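Local coordinates for uncharacterized protein (Leptotrichia buccalis, PDB 3T8K) that is of unknown function but folds as a stack of ankyrin-type helical hairpins, a scaffold that in other proteins commonly serves protein recognition, at residues A105-L110 with F140-L145; T77-L82 with K98-K103; T156-V161 with M172-I177; P113-V118 with L147-K152. All blocks are in the same frame, centred on the assembly; numbering follows the deposited sequence.

Interaction 1: residues A105-L110 with F140-L145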
loop_
_atom_site.group_PDB
_atom_site.type_symbol
_atom_site.label_atom_id
_atom_site.label_comp_id
_atom_site.label_asym_id
_atom_site.label_seq_id
_atom_site.Cartn_x
_atom_site.Cartn_y
_atom_site.Cartn_z
ATOM N N ALA A 105 -13.808 2.731 -17.221
ATOM C CA ALA A 105 -12.627 3.253 -16.550
ATOM C C ALA A 105 -11.439 3.169 -17.511
ATOM O O ALA A 105 -11.406 2.312 -18.400
ATOM C CB ALA A 105 -12.348 2.495 -15.266
ATOM N N ASP A 106 -10.475 4.066 -17.331
ATOM C CA ASP A 106 -9.346 4.195 -18.256
ATOM C C ASP A 106 -8.061 3.577 -17.707
ATOM O O ASP A 106 -7.447 4.108 -16.779
ATOM C CB ASP A 106 -9.120 5.674 -18.578
ATOM C CG ASP A 106 -7.903 5.906 -19.452
ATOM O OD1 ASP A 106 -7.511 4.982 -20.199
ATOM O OD2 ASP A 106 -7.350 7.023 -19.396
ATOM N N ILE A 107 -7.646 2.457 -18.294
ATOM C CA ILE A 107 -6.465 1.754 -17.809
ATOM C C ILE A 107 -5.185 2.252 -18.484
ATOM O O ILE A 107 -4.083 1.868 -18.083
ATOM C CB ILE A 107 -6.613 0.216 -17.997
ATOM C CG1 ILE A 107 -5.652 -0.540 -17.077
ATOM C CG2 ILE A 107 -6.436 -0.181 -19.470
ATOM C CD1 ILE A 107 -5.871 -2.039 -17.086
ATOM N N THR A 108 -5.321 3.111 -19.495
ATOM C CA THR A 108 -4.146 3.583 -20.250
ATOM C C THR A 108 -3.436 4.751 -19.572
ATOM O O THR A 108 -2.263 5.007 -19.819
ATOM C CB THR A 108 -4.509 4.004 -21.695
ATOM O OG1 THR A 108 -5.302 5.198 -21.667
ATOM C CG2 THR A 108 -5.277 2.908 -22.397
ATOM N N ALA A 109 -4.156 5.472 -18.721
ATOM C CA ALA A 109 -3.561 6.599 -18.008
ATOM C C ALA A 109 -2.474 6.143 -17.048
ATOM O O ALA A 109 -2.617 5.126 -16.370
ATOM C CB ALA A 109 -4.647 7.369 -17.254
ATOM N N LEU A 110 -1.384 6.904 -16.991
ATOM C CA LEU A 110 -0.291 6.617 -16.082
ATOM C C LEU A 110 -0.652 6.957 -14.656
ATOM O O LEU A 110 -1.631 7.661 -14.403
ATOM C CB LEU A 110 0.949 7.414 -16.480
ATOM C CG LEU A 110 1.470 7.060 -17.868
ATOM C CD1 LEU A 110 2.818 7.722 -18.123
ATOM C CD2 LEU A 110 1.562 5.558 -17.998
ATOM N N PHE A 140 -4.109 -6.356 -22.120
ATOM C CA PHE A 140 -3.512 -6.211 -23.444
ATOM C C PHE A 140 -4.524 -6.116 -24.586
ATOM O O PHE A 140 -4.132 -5.870 -25.725
ATOM C CB PHE A 140 -2.474 -7.312 -23.701
ATOM C CG PHE A 140 -1.283 -7.229 -22.784
ATOM C CD1 PHE A 140 -0.421 -6.143 -22.848
ATOM C CD2 PHE A 140 -1.044 -8.212 -21.839
ATOM C CE1 PHE A 140 0.666 -6.049 -22.001
ATOM C CE2 PHE A 140 0.043 -8.124 -20.987
ATOM C CZ PHE A 140 0.901 -7.042 -21.072
ATOM N N SER A 141 -5.812 -6.285 -24.273
ATOM C CA SER A 141 -6.887 -6.090 -25.246
ATOM C C SER A 141 -7.268 -4.613 -25.383
ATOM O O SER A 141 -8.075 -4.242 -26.239
ATOM C CB SER A 141 -8.131 -6.883 -24.834
ATOM O OG SER A 141 -7.900 -8.277 -24.927
ATOM N N GLN A 142 -6.711 -3.776 -24.521
ATOM C CA GLN A 142 -7.000 -2.350 -24.563
ATOM C C GLN A 142 -5.955 -1.607 -25.397
ATOM O O GLN A 142 -4.752 -1.755 -25.181
ATOM C CB GLN A 142 -7.047 -1.775 -23.146
ATOM C CG GLN A 142 -7.913 -2.577 -22.184
ATOM C CD GLN A 142 -9.333 -2.766 -22.688
ATOM O OE1 GLN A 142 -9.971 -1.822 -23.148
ATOM N NE2 GLN A 142 -9.830 -3.995 -22.613
ATOM N N SER A 143 -6.433 -0.799 -26.337
ATOM C CA SER A 143 -5.576 0.062 -27.137
ATOM C C SER A 143 -5.026 1.189 -26.285
ATOM O O SER A 143 -5.711 1.685 -25.392
ATOM C CB SER A 143 -6.385 0.652 -28.295
ATOM O OG SER A 143 -5.621 1.586 -29.041
ATOM N N GLY A 144 -3.789 1.600 -26.546
ATOM C CA GLY A 144 -3.254 2.778 -25.875
ATOM C C GLY A 144 -2.390 2.561 -24.642
ATOM O O GLY A 144 -2.057 3.522 -23.945
ATOM N N LEU A 145 -2.011 1.321 -24.353
ATOM C CA LEU A 145 -1.100 1.086 -23.231
ATOM C C LEU A 145 0.243 1.778 -23.480
ATOM O O LEU A 145 0.782 1.737 -24.587
ATOM C CB LEU A 145 -0.894 -0.409 -22.978
ATOM C CG LEU A 145 -2.160 -1.212 -22.663
ATOM C CD1 LEU A 145 -1.843 -2.699 -22.521
ATOM C CD2 LEU A 145 -2.843 -0.677 -21.420
#
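Thr108 is where loop 105-110, after helix 90-102, presses closest on loop 140-145, which follows helix 129-140. Its OG1 takes the crowded position between the backbone N and the carbonyl carbon (chi1 69°), which leaves CG2 anti to the carbonyl carbon. Thr108 CG2 lies 3.3 Å from Ser143 O, and Thr108 CB sits 3.4 Å from Gly144 O, so the closest packing sets a methyl-bearing branch against carbonyl oxygens of two exposed residues. Gly144, with a positive phi, brings its backbone so near that a side chain there would crowd Thr108 CG2. OG1 turns back to its own loop: Thr108 OG1 gives its proton to the syn lone pair of Asp106 OD1 at 2.7 Å, while Thr108 N meets Asp106 OD1 at 3.0 Å from above the carboxylate plane, closing an Asx turn. Asp106 OD2 forms a salt bridge with Arg71. The looser, apolar part lies with buried Ile107 and Leu145: Ile107 CG2 touches Gln142 CG at 3.9 Å and Leu145 CD2 at 4.1 Å. An alanine at Thr108 removes OG1 and CG2, so Asp106 OD1 would probably lose one of its two donors and the fit against Ser143 O and Gly144 O would loosen. Segments 105-110 and 140-145 of this ankyrin-type stack thus meet by van der Waals contact; just beyond, Gln146 NE2 bonds Thr108 O.

Interaction 2: residues T77-L82 with K98-K103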
loop_
_atom_site.group_PDB
_atom_site.type_symbol
_atom_site.label_atom_id
_atom_site.label_comp_id
_atom_site.label_asym_id
_atom_site.label_seq_id
_atom_site.Cartn_x
_atom_site.Cartn_y
_atom_site.Cartn_z
ATOM N N THR A 77 -6.663 6.757 -11.545
ATOM C CA THR A 77 -7.891 5.974 -11.690
ATOM C C THR A 77 -8.019 4.893 -10.624
ATOM O O THR A 77 -7.082 4.641 -9.862
ATOM C CB THR A 77 -7.947 5.265 -13.043
ATOM O OG1 THR A 77 -6.888 4.304 -13.100
ATOM C CG2 THR A 77 -7.791 6.256 -14.177
ATOM N N LEU A 78 -9.182 4.244 -10.588
ATOM C CA LEU A 78 -9.428 3.173 -9.634
ATOM C C LEU A 78 -8.470 2.009 -9.843
ATOM O O LEU A 78 -8.255 1.210 -8.935
ATOM C CB LEU A 78 -10.871 2.676 -9.749
ATOM C CG LEU A 78 -11.915 3.730 -9.359
ATOM C CD1 LEU A 78 -13.283 3.106 -9.400
ATOM C CD2 LEU A 78 -11.617 4.286 -7.979
ATOM N N PHE A 79 -7.891 1.908 -11.033
ATOM C CA PHE A 79 -7.012 0.774 -11.307
ATOM C C PHE A 79 -5.798 0.710 -10.376
ATOM O O PHE A 79 -5.283 -0.374 -10.105
ATOM C CB PHE A 79 -6.564 0.766 -12.770
ATOM C CG PHE A 79 -7.652 0.414 -13.734
ATOM C CD1 PHE A 79 -8.155 -0.882 -13.787
ATOM C CD2 PHE A 79 -8.168 1.369 -14.595
ATOM C CE1 PHE A 79 -9.155 -1.223 -14.683
ATOM C CE2 PHE A 79 -9.171 1.042 -15.494
ATOM C CZ PHE A 79 -9.670 -0.262 -15.539
ATOM N N PHE A 80 -5.335 1.861 -9.887
ATOM C CA PHE A 80 -4.105 1.867 -9.102
ATOM C C PHE A 80 -4.262 1.147 -7.767
ATOM O O PHE A 80 -3.523 0.209 -7.488
ATOM C CB PHE A 80 -3.557 3.279 -8.898
ATOM C CG PHE A 80 -2.157 3.306 -8.310
ATOM C CD1 PHE A 80 -1.060 2.907 -9.068
ATOM C CD2 PHE A 80 -1.944 3.739 -7.001
ATOM C CE1 PHE A 80 0.223 2.936 -8.534
ATOM C CE2 PHE A 80 -0.666 3.771 -6.463
ATOM C CZ PHE A 80 0.419 3.368 -7.226
ATOM N N PRO A 81 -5.235 1.569 -6.939
ATOM C CA PRO A 81 -5.384 0.834 -5.681
ATOM C C PRO A 81 -5.819 -0.601 -5.922
ATOM O O PRO A 81 -5.467 -1.471 -5.126
ATOM C CB PRO A 81 -6.464 1.630 -4.920
ATOM C CG PRO A 81 -7.141 2.469 -5.962
ATOM C CD PRO A 81 -6.086 2.771 -6.983
ATOM N N LEU A 82 -6.566 -0.847 -6.996
ATOM C CA LEU A 82 -6.952 -2.211 -7.363
ATOM C C LEU A 82 -5.718 -3.093 -7.508
ATOM O O LEU A 82 -5.622 -4.162 -6.901
ATOM C CB LEU A 82 -7.711 -2.217 -8.687
ATOM C CG LEU A 82 -8.012 -3.609 -9.255
ATOM C CD1 LEU A 82 -8.958 -4.369 -8.341
ATOM C CD2 LEU A 82 -8.625 -3.480 -10.632
ATOM N N LYS A 98 -12.145 -6.448 -15.028
ATOM C CA LYS A 98 -13.075 -6.638 -16.134
ATOM C C LYS A 98 -14.256 -5.668 -16.052
ATOM O O LYS A 98 -14.662 -5.071 -17.048
ATOM C CB LYS A 98 -13.596 -8.079 -16.153
ATOM C CG LYS A 98 -14.642 -8.359 -17.217
ATOM C CD LYS A 98 -14.854 -9.864 -17.378
ATOM C CE LYS A 98 -16.131 -10.332 -16.719
ATOM N NZ LYS A 98 -17.286 -10.299 -17.668
ATOM N N ILE A 99 -14.821 -5.533 -14.861
ATOM C CA ILE A 99 -15.996 -4.689 -14.681
ATOM C C ILE A 99 -15.652 -3.214 -14.861
ATOM O O ILE A 99 -16.413 -2.462 -15.473
ATOM C CB ILE A 99 -16.635 -4.927 -13.305
ATOM C CG1 ILE A 99 -17.239 -6.335 -13.255
ATOM C CG2 ILE A 99 -17.704 -3.884 -13.017
ATOM C CD1 ILE A 99 -17.658 -6.740 -11.867
ATOM N N PHE A 100 -14.507 -2.794 -14.329
ATOM C CA PHE A 100 -14.083 -1.408 -14.492
ATOM C C PHE A 100 -13.919 -1.069 -15.971
ATOM O O PHE A 100 -14.300 0.017 -16.410
ATOM C CB PHE A 100 -12.773 -1.122 -13.759
ATOM C CG PHE A 100 -12.889 -1.130 -12.264
ATOM C CD1 PHE A 100 -14.122 -1.163 -11.643
ATOM C CD2 PHE A 100 -11.752 -1.089 -11.477
ATOM C CE1 PHE A 100 -14.222 -1.161 -10.254
ATOM C CE2 PHE A 100 -11.847 -1.086 -10.089
ATOM C CZ PHE A 100 -13.080 -1.131 -9.482
ATOM N N LEU A 101 -13.329 -1.987 -16.738
ATOM C CA LEU A 101 -13.144 -1.768 -18.165
ATOM C C LEU A 101 -14.482 -1.685 -18.891
ATOM O O LEU A 101 -14.678 -0.827 -19.751
ATOM C CB LEU A 101 -12.271 -2.865 -18.784
ATOM C CG LEU A 101 -10.803 -2.851 -18.357
ATOM C CD1 LEU A 101 -10.030 -4.042 -18.943
ATOM C CD2 LEU A 101 -10.134 -1.549 -18.771
ATOM N N GLU A 102 -15.400 -2.583 -18.548
ATOM C CA GLU A 102 -16.706 -2.611 -19.189
ATOM C C GLU A 102 -17.477 -1.332 -18.902
ATOM O O GLU A 102 -18.271 -0.881 -19.727
ATOM C CB GLU A 102 -17.508 -3.835 -18.734
ATOM C CG GLU A 102 -16.930 -5.150 -19.231
ATOM C CD GLU A 102 -17.588 -6.366 -18.608
ATOM O OE1 GLU A 102 -18.247 -6.216 -17.555
ATOM O OE2 GLU A 102 -17.440 -7.474 -19.174
ATOM N N LYS A 103 -17.236 -0.751 -17.733
ATOM C CA LYS A 103 -17.963 0.442 -17.324
ATOM C C LYS A 103 -17.198 1.727 -17.618
ATOM O O LYS A 103 -17.556 2.793 -17.126
ATOM C CB LYS A 103 -18.383 0.349 -15.854
ATOM C CG LYS A 103 -19.439 -0.724 -15.621
ATOM C CD LYS A 103 -20.081 -0.613 -14.247
ATOM C CE LYS A 103 -21.223 -1.614 -14.096
ATOM N NZ LYS A 103 -22.392 -1.303 -14.976
#
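The ring of Phe100 points its edge at the face of Phe79, a T-shaped pair with centroids 5.9 Å apart and planes at 75°. The two side chains slide past each other in opposite directions, which brings Phe79 CZ to 3.7 Å from Phe100 CB and lets the same CZ run on to Leu101 CD2 at 3.5 Å. Leu78 lies over one face of the Phe100 ring with CD1, offset toward the rim, while its CB is 3.9 Å from Phe100 CE2. Leu82, its CG anti to the backbone N (chi1 173°), meets the ring tip to tip, CD2 to Phe100 CD2 at 4.0 Å. Helices 79-85 and 90-102 are thus joined through a wholly apolar interior, consistent with the helix packing of an ankyrin-type fold. An alanine at Phe79 would probably leave Phe100 without its T-shaped partner and Leu101 CD2 without its contact to Phe79 CZ, loosening the join between the helices. Outside the two segments, Phe79 also packs on Ala105, Ile107 and Val118, and Ile62 of helix 51-63 packs on Phe100. Thr77, before the turn that leads into helix 79-85, accepts a weak capping bond through OG1 from Phe79 N at 3.3 Å. On helix 90-102, one turn apart, Lys98 NZ and Glu102 OE2 form a salt bridge at 3.2 Å, the lysine meeting the oxygen from above the carboxylate plane.

Interaction 3: residues T156-V161 with M172-I177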
loop_
_atom_site.group_PDB
_atom_site.type_symbol
_atom_site.label_atom_id
_atom_site.label_comp_id
_atom_site.label_asym_id
_atom_site.label_seq_id
_atom_site.Cartn_x
_atom_site.Cartn_y
_atom_site.Cartn_z
ATOM N N THR A 156 11.154 2.106 -18.565
ATOM C CA THR A 156 9.842 1.857 -19.173
ATOM C C THR A 156 9.194 0.618 -18.566
ATOM O O THR A 156 9.846 -0.157 -17.862
ATOM C CB THR A 156 9.941 1.638 -20.713
ATOM O OG1 THR A 156 10.681 0.443 -20.991
ATOM C CG2 THR A 156 10.614 2.817 -21.394
ATOM N N ALA A 157 7.913 0.413 -18.855
ATOM C CA ALA A 157 7.225 -0.770 -18.367
ATOM C C ALA A 157 7.856 -2.031 -18.955
ATOM O O ALA A 157 8.014 -3.036 -18.263
ATOM C CB ALA A 157 5.730 -0.701 -18.695
ATOM N N LEU A 158 8.215 -1.982 -20.236
ATOM C CA LEU A 158 8.832 -3.140 -20.868
ATOM C C LEU A 158 10.137 -3.487 -20.147
ATOM O O LEU A 158 10.379 -4.640 -19.792
ATOM C CB LEU A 158 9.086 -2.887 -22.360
ATOM C CG LEU A 158 9.797 -4.030 -23.103
ATOM C CD1 LEU A 158 8.924 -5.275 -23.176
ATOM C CD2 LEU A 158 10.239 -3.610 -24.501
ATOM N N GLU A 159 10.968 -2.475 -19.920
ATOM C CA GLU A 159 12.244 -2.685 -19.248
ATOM C C GLU A 159 12.085 -3.350 -17.875
ATOM O O GLU A 159 12.885 -4.213 -17.506
ATOM C CB GLU A 159 13.024 -1.365 -19.171
ATOM C CG GLU A 159 13.592 -0.941 -20.532
ATOM C CD GLU A 159 13.900 0.554 -20.648
ATOM O OE1 GLU A 159 14.341 0.972 -21.743
ATOM O OE2 GLU A 159 13.702 1.308 -19.663
ATOM N N PHE A 160 11.043 -2.961 -17.138
ATOM C CA PHE A 160 10.747 -3.529 -15.820
ATOM C C PHE A 160 10.368 -5.001 -15.901
ATOM O O PHE A 160 10.848 -5.826 -15.126
ATOM C CB PHE A 160 9.604 -2.747 -15.143
ATOM C CG PHE A 160 9.185 -3.299 -13.799
ATOM C CD1 PHE A 160 10.033 -3.235 -12.701
ATOM C CD2 PHE A 160 7.915 -3.843 -13.623
ATOM C CE1 PHE A 160 9.637 -3.731 -11.459
ATOM C CE2 PHE A 160 7.509 -4.337 -12.394
ATOM C CZ PHE A 160 8.363 -4.279 -11.300
ATOM N N VAL A 161 9.477 -5.324 -16.830
ATOM C CA VAL A 161 8.996 -6.688 -16.959
ATOM C C VAL A 161 10.127 -7.617 -17.401
ATOM O O VAL A 161 10.206 -8.765 -16.960
ATOM C CB VAL A 161 7.791 -6.763 -17.924
ATOM C CG1 VAL A 161 7.397 -8.208 -18.189
ATOM C CG2 VAL A 161 6.612 -5.970 -17.341
HETATM N N MSE A 172 3.716 -11.306 -24.072
HETATM C CA MSE A 172 2.498 -10.600 -24.435
HETATM C C MSE A 172 2.740 -9.108 -24.668
HETATM O O MSE A 172 2.104 -8.501 -25.530
HETATM C CB MSE A 172 1.405 -10.847 -23.395
HETATM C CG MSE A 172 0.943 -12.302 -23.375
HETATM SE SE MSE A 172 -0.457 -12.631 -22.067
HETATM C CE MSE A 172 -1.959 -11.904 -23.066
HETATM N N MSE A 173 3.665 -8.517 -23.914
HETATM C CA MSE A 173 3.997 -7.110 -24.117
HETATM C C MSE A 173 4.735 -6.907 -25.433
HETATM O O MSE A 173 4.480 -5.937 -26.145
HETATM C CB MSE A 173 4.855 -6.566 -22.976
HETATM C CG MSE A 173 4.097 -6.109 -21.760
HETATM SE SE MSE A 173 5.375 -5.225 -20.585
HETATM C CE MSE A 173 5.733 -3.647 -21.614
ATOM N N GLU A 174 5.670 -7.804 -25.745
ATOM C CA GLU A 174 6.377 -7.720 -27.016
ATOM C C GLU A 174 5.383 -7.862 -28.173
ATOM O O GLU A 174 5.498 -7.172 -29.192
ATOM C CB GLU A 174 7.502 -8.766 -27.093
ATOM C CG GLU A 174 8.715 -8.403 -26.244
ATOM C CD GLU A 174 9.657 -9.572 -26.032
ATOM O OE1 GLU A 174 9.378 -10.673 -26.555
ATOM O OE2 GLU A 174 10.679 -9.390 -25.337
ATOM N N ASP A 175 4.402 -8.744 -28.012
ATOM C CA ASP A 175 3.390 -8.934 -29.051
ATOM C C ASP A 175 2.558 -7.663 -29.233
ATOM O O ASP A 175 2.184 -7.300 -30.351
ATOM C CB ASP A 175 2.447 -10.098 -28.713
ATOM C CG ASP A 175 3.094 -11.468 -28.884
ATOM O OD1 ASP A 175 4.221 -11.570 -29.432
ATOM O OD2 ASP A 175 2.448 -12.456 -28.469
ATOM N N TYR A 176 2.251 -7.005 -28.117
ATOM C CA TYR A 176 1.420 -5.797 -28.124
ATOM C C TYR A 176 2.178 -4.685 -28.840
ATOM O O TYR A 176 1.632 -3.972 -29.680
ATOM C CB TYR A 176 1.112 -5.383 -26.683
ATOM C CG TYR A 176 0.168 -4.208 -26.523
ATOM C CD1 TYR A 176 -1.183 -4.411 -26.287
ATOM C CD2 TYR A 176 0.636 -2.901 -26.583
ATOM C CE1 TYR A 176 -2.053 -3.345 -26.123
ATOM C CE2 TYR A 176 -0.220 -1.824 -26.426
ATOM C CZ TYR A 176 -1.570 -2.056 -26.196
ATOM O OH TYR A 176 -2.448 -1.002 -26.031
ATOM N N ILE A 177 3.449 -4.545 -28.494
ATOM C CA ILE A 177 4.302 -3.551 -29.130
ATOM C C ILE A 177 4.434 -3.764 -30.646
ATOM O O ILE A 177 4.444 -2.802 -31.411
ATOM C CB ILE A 177 5.683 -3.497 -28.439
ATOM C CG1 ILE A 177 5.536 -2.809 -27.077
ATOM C CG2 ILE A 177 6.702 -2.779 -29.313
ATOM C CD1 ILE A 177 6.606 -3.169 -26.078
#
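Tyr176 OH is held by two hydrogen bonds, to Gln142 O and Leu145 N of the loop after helix 129-140. A capping box opens helix 157-162: Thr156 OG1, at the N-cap, accepts from Glu159 N at 3.1 Å, nearly straight at 166°, and Glu159 OE2 accepts from Thr156 N at 2.9 Å, met from above the carboxylate plane. Behind it the helix packs on helix 167-180, the last two helices of the chain in an ankyrin-type fold, their segment axes 10.9 Å apart and nearly antiparallel at 155°. Selenomethionine Met173 reaches across between them, its chain bent at chi3 (70°) so that CE turns in against the backbone of Leu158, 3.2 Å from Leu158 CA, a tight fit. Its SE meets Val161 CG2 tip to tip at 3.6 Å. The Leu158 and Ile177 side chains cross obliquely, Leu158 CD2 to Ile177 CD1 4.0 Å. Phe140 of helix 129-140 packs on Met173, while Phe160 reaches Cys164 of the second subunit, the residue that forms an interchain disulfide.

Interaction 4: residues P113-V118 with L147-K152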
loop_
_atom_site.group_PDB
_atom_site.type_symbol
_atom_site.label_atom_id
_atom_site.label_comp_id
_atom_site.label_asym_id
_atom_site.label_seq_id
_atom_site.Cartn_x
_atom_site.Cartn_y
_atom_site.Cartn_z
ATOM N N PRO A 113 2.435 10.495 -10.304
ATOM C CA PRO A 113 3.535 10.797 -9.379
ATOM C C PRO A 113 4.838 10.058 -9.692
ATOM O O PRO A 113 5.917 10.598 -9.440
ATOM C CB PRO A 113 2.965 10.372 -8.021
ATOM C CG PRO A 113 1.503 10.624 -8.163
ATOM C CD PRO A 113 1.182 10.206 -9.582
ATOM N N TYR A 114 4.743 8.859 -10.258
ATOM C CA TYR A 114 5.932 8.075 -10.579
ATOM C C TYR A 114 6.041 7.808 -12.080
ATOM O O TYR A 114 6.986 7.171 -12.536
ATOM C CB TYR A 114 5.911 6.752 -9.812
ATOM C CG TYR A 114 6.244 6.867 -8.338
ATOM C CD1 TYR A 114 6.967 7.946 -7.843
ATOM C CD2 TYR A 114 5.831 5.891 -7.439
ATOM C CE1 TYR A 114 7.290 8.040 -6.491
ATOM C CE2 TYR A 114 6.141 5.980 -6.088
ATOM C CZ TYR A 114 6.870 7.049 -5.621
ATOM O OH TYR A 114 7.173 7.121 -4.282
ATOM N N LYS A 115 5.065 8.306 -12.839
ATOM C CA LYS A 115 4.981 8.089 -14.282
ATOM C C LYS A 115 5.097 6.616 -14.684
ATOM O O LYS A 115 5.881 6.264 -15.574
ATOM C CB LYS A 115 6.012 8.938 -15.037
ATOM C CG LYS A 115 5.384 9.829 -16.100
ATOM C CD LYS A 115 6.326 10.100 -17.261
ATOM C CE LYS A 115 7.511 10.958 -16.852
ATOM N NZ LYS A 115 8.390 11.257 -18.021
ATOM N N ILE A 116 4.295 5.767 -14.040
ATOM C CA ILE A 116 4.325 4.327 -14.280
ATOM C C ILE A 116 2.990 3.814 -14.800
ATOM O O ILE A 116 1.942 4.396 -14.515
ATOM C CB ILE A 116 4.654 3.543 -12.982
ATOM C CG1 ILE A 116 3.628 3.831 -11.888
ATOM C CG2 ILE A 116 6.072 3.866 -12.496
ATOM C CD1 ILE A 116 3.859 3.017 -10.634
ATOM N N VAL A 117 3.013 2.722 -15.558
ATOM C CA VAL A 117 1.742 2.095 -15.934
ATOM C C VAL A 117 0.975 1.733 -14.665
ATOM O O VAL A 117 1.568 1.413 -13.628
ATOM C CB VAL A 117 1.910 0.870 -16.839
ATOM C CG1 VAL A 117 2.464 1.296 -18.202
ATOM C CG2 VAL A 117 2.819 -0.173 -16.180
ATOM N N VAL A 118 -0.349 1.813 -14.735
ATOM C CA VAL A 118 -1.146 1.740 -13.511
ATOM C C VAL A 118 -1.182 0.318 -12.957
ATOM O O VAL A 118 -1.446 0.116 -11.766
ATOM C CB VAL A 118 -2.574 2.284 -13.740
ATOM C CG1 VAL A 118 -3.398 1.296 -14.551
ATOM C CG2 VAL A 118 -3.240 2.613 -12.413
ATOM N N LEU A 147 3.599 1.431 -22.903
ATOM C CA LEU A 147 4.603 0.452 -22.493
ATOM C C LEU A 147 6.058 0.892 -22.695
ATOM O O LEU A 147 6.965 0.257 -22.162
ATOM C CB LEU A 147 4.372 -0.887 -23.212
ATOM C CG LEU A 147 2.993 -1.557 -23.131
ATOM C CD1 LEU A 147 3.051 -2.925 -23.810
ATOM C CD2 LEU A 147 2.515 -1.700 -21.692
ATOM N N LEU A 148 6.274 1.968 -23.450
ATOM C CA LEU A 148 7.624 2.408 -23.811
ATOM C C LEU A 148 7.889 3.834 -23.365
ATOM O O LEU A 148 8.709 4.542 -23.948
ATOM C CB LEU A 148 7.834 2.299 -25.323
ATOM C CG LEU A 148 7.765 0.865 -25.829
ATOM C CD1 LEU A 148 7.833 0.830 -27.358
ATOM C CD2 LEU A 148 8.876 0.042 -25.204
ATOM N N ILE A 149 7.179 4.250 -22.329
ATOM C CA ILE A 149 7.348 5.573 -21.769
ATOM C C ILE A 149 8.191 5.464 -20.506
ATOM O O ILE A 149 7.887 4.668 -19.620
ATOM C CB ILE A 149 5.978 6.186 -21.409
ATOM C CG1 ILE A 149 5.034 6.129 -22.613
ATOM C CG2 ILE A 149 6.144 7.612 -20.908
ATOM C CD1 ILE A 149 5.222 7.255 -23.594
ATOM N N LYS A 150 9.247 6.267 -20.434
ATOM C CA LYS A 150 10.145 6.283 -19.284
ATOM C C LYS A 150 9.442 6.778 -18.034
ATOM O O LYS A 150 8.770 7.813 -18.060
ATOM C CB LYS A 150 11.336 7.203 -19.560
ATOM C CG LYS A 150 12.126 6.878 -20.819
ATOM C CD LYS A 150 13.064 5.713 -20.599
ATOM C CE LYS A 150 14.317 5.845 -21.459
ATOM N NZ LYS A 150 14.017 5.777 -22.918
ATOM N N ASP A 151 9.614 6.062 -16.925
ATOM C CA ASP A 151 9.044 6.519 -15.660
ATOM C C ASP A 151 9.903 7.644 -15.094
ATOM O O ASP A 151 10.833 8.121 -15.761
ATOM C CB ASP A 151 8.861 5.368 -14.650
ATOM C CG ASP A 151 10.184 4.795 -14.132
ATOM O OD1 ASP A 151 11.259 5.402 -14.346
ATOM O OD2 ASP A 151 10.138 3.728 -13.480
ATOM N N LYS A 152 9.582 8.066 -13.877
ATOM C CA LYS A 152 10.272 9.161 -13.215
ATOM C C LYS A 152 11.781 8.921 -13.110
ATOM O O LYS A 152 12.545 9.864 -12.870
ATOM C CB LYS A 152 9.664 9.381 -11.827
ATOM C CG LYS A 152 10.243 10.538 -11.029
ATOM C CD LYS A 152 9.643 10.561 -9.634
ATOM C CE LYS A 152 10.313 11.594 -8.735
ATOM N NZ LYS A 152 9.821 11.498 -7.329
HETATM O O HOH W 1 6.443 4.278 -17.407
#
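From Lys115 the side chain runs along the backbone of 147-152, starting at a residue with positive phi and psi. Lys115 CB lies 3.9 Å from both Lys152 N and Asp151 CA. Farther along, Lys115 CD comes to 3.4 Å from Lys150 O and Lys115 CE to 3.6 Å from Lys150 O. A bend at chi3 (-68°) keeps the tip near that oxygen, and Lys115 NZ makes a weak hydrogen bond of 3.5 Å to Lys150 O. The firmer link is backbone to backbone: Lys152 N gives to Tyr114 O at 3.1 Å and 163°, although the donor stands well above the carbonyl plane. Next to it Asp151 CA makes a CA-H...O contact of 3.2 Å with Lys115 O, and a water bridges Lys115 O and Ile149 O. Lys115 and Ile116 together face Tyr111 in a G1 beta bulge. Ile116 CG2 rests on Asp151 CB at 3.8 Å, and the extended Lys152 chain brings CD to the edge of the Tyr114 ring. Asp151 OD1 turns to its own loop, accepting from Trp153 N and Leu155 N. Tyr114 OH reaches Gly87 O of the second subunit, so this pair of loops in the ankyrin-type stack also borders the dimer. One direct backbone hydrogen bond, a CA-H...O contact and a bridging water thus join the loops, with Lys115 alongside the facing backbone and no salt bridge between the segments.

How the interactions relate
Interaction 2 lies deepest, its centre about 5 Å from the chain centre, and is built from aromatic and aliphatic side chains; interaction 3 also joins two helices, but near the far end of the stack, about 20 Å out. Interactions 1 and 4 join the same two interhelical loops at different points and cross along the chain, the first by van der Waals contact and the second by a backbone hydrogen bond and a bridging water at a more exposed place. Ala105 N probably bonds Phe100 O, linking interactions 1 and 2. Interaction 3 shares Tyr176 with the loop of interaction 1, while its Leu158 N probably bonds Leu147 O of interaction 4. Interactions 2 and 3 do not touch.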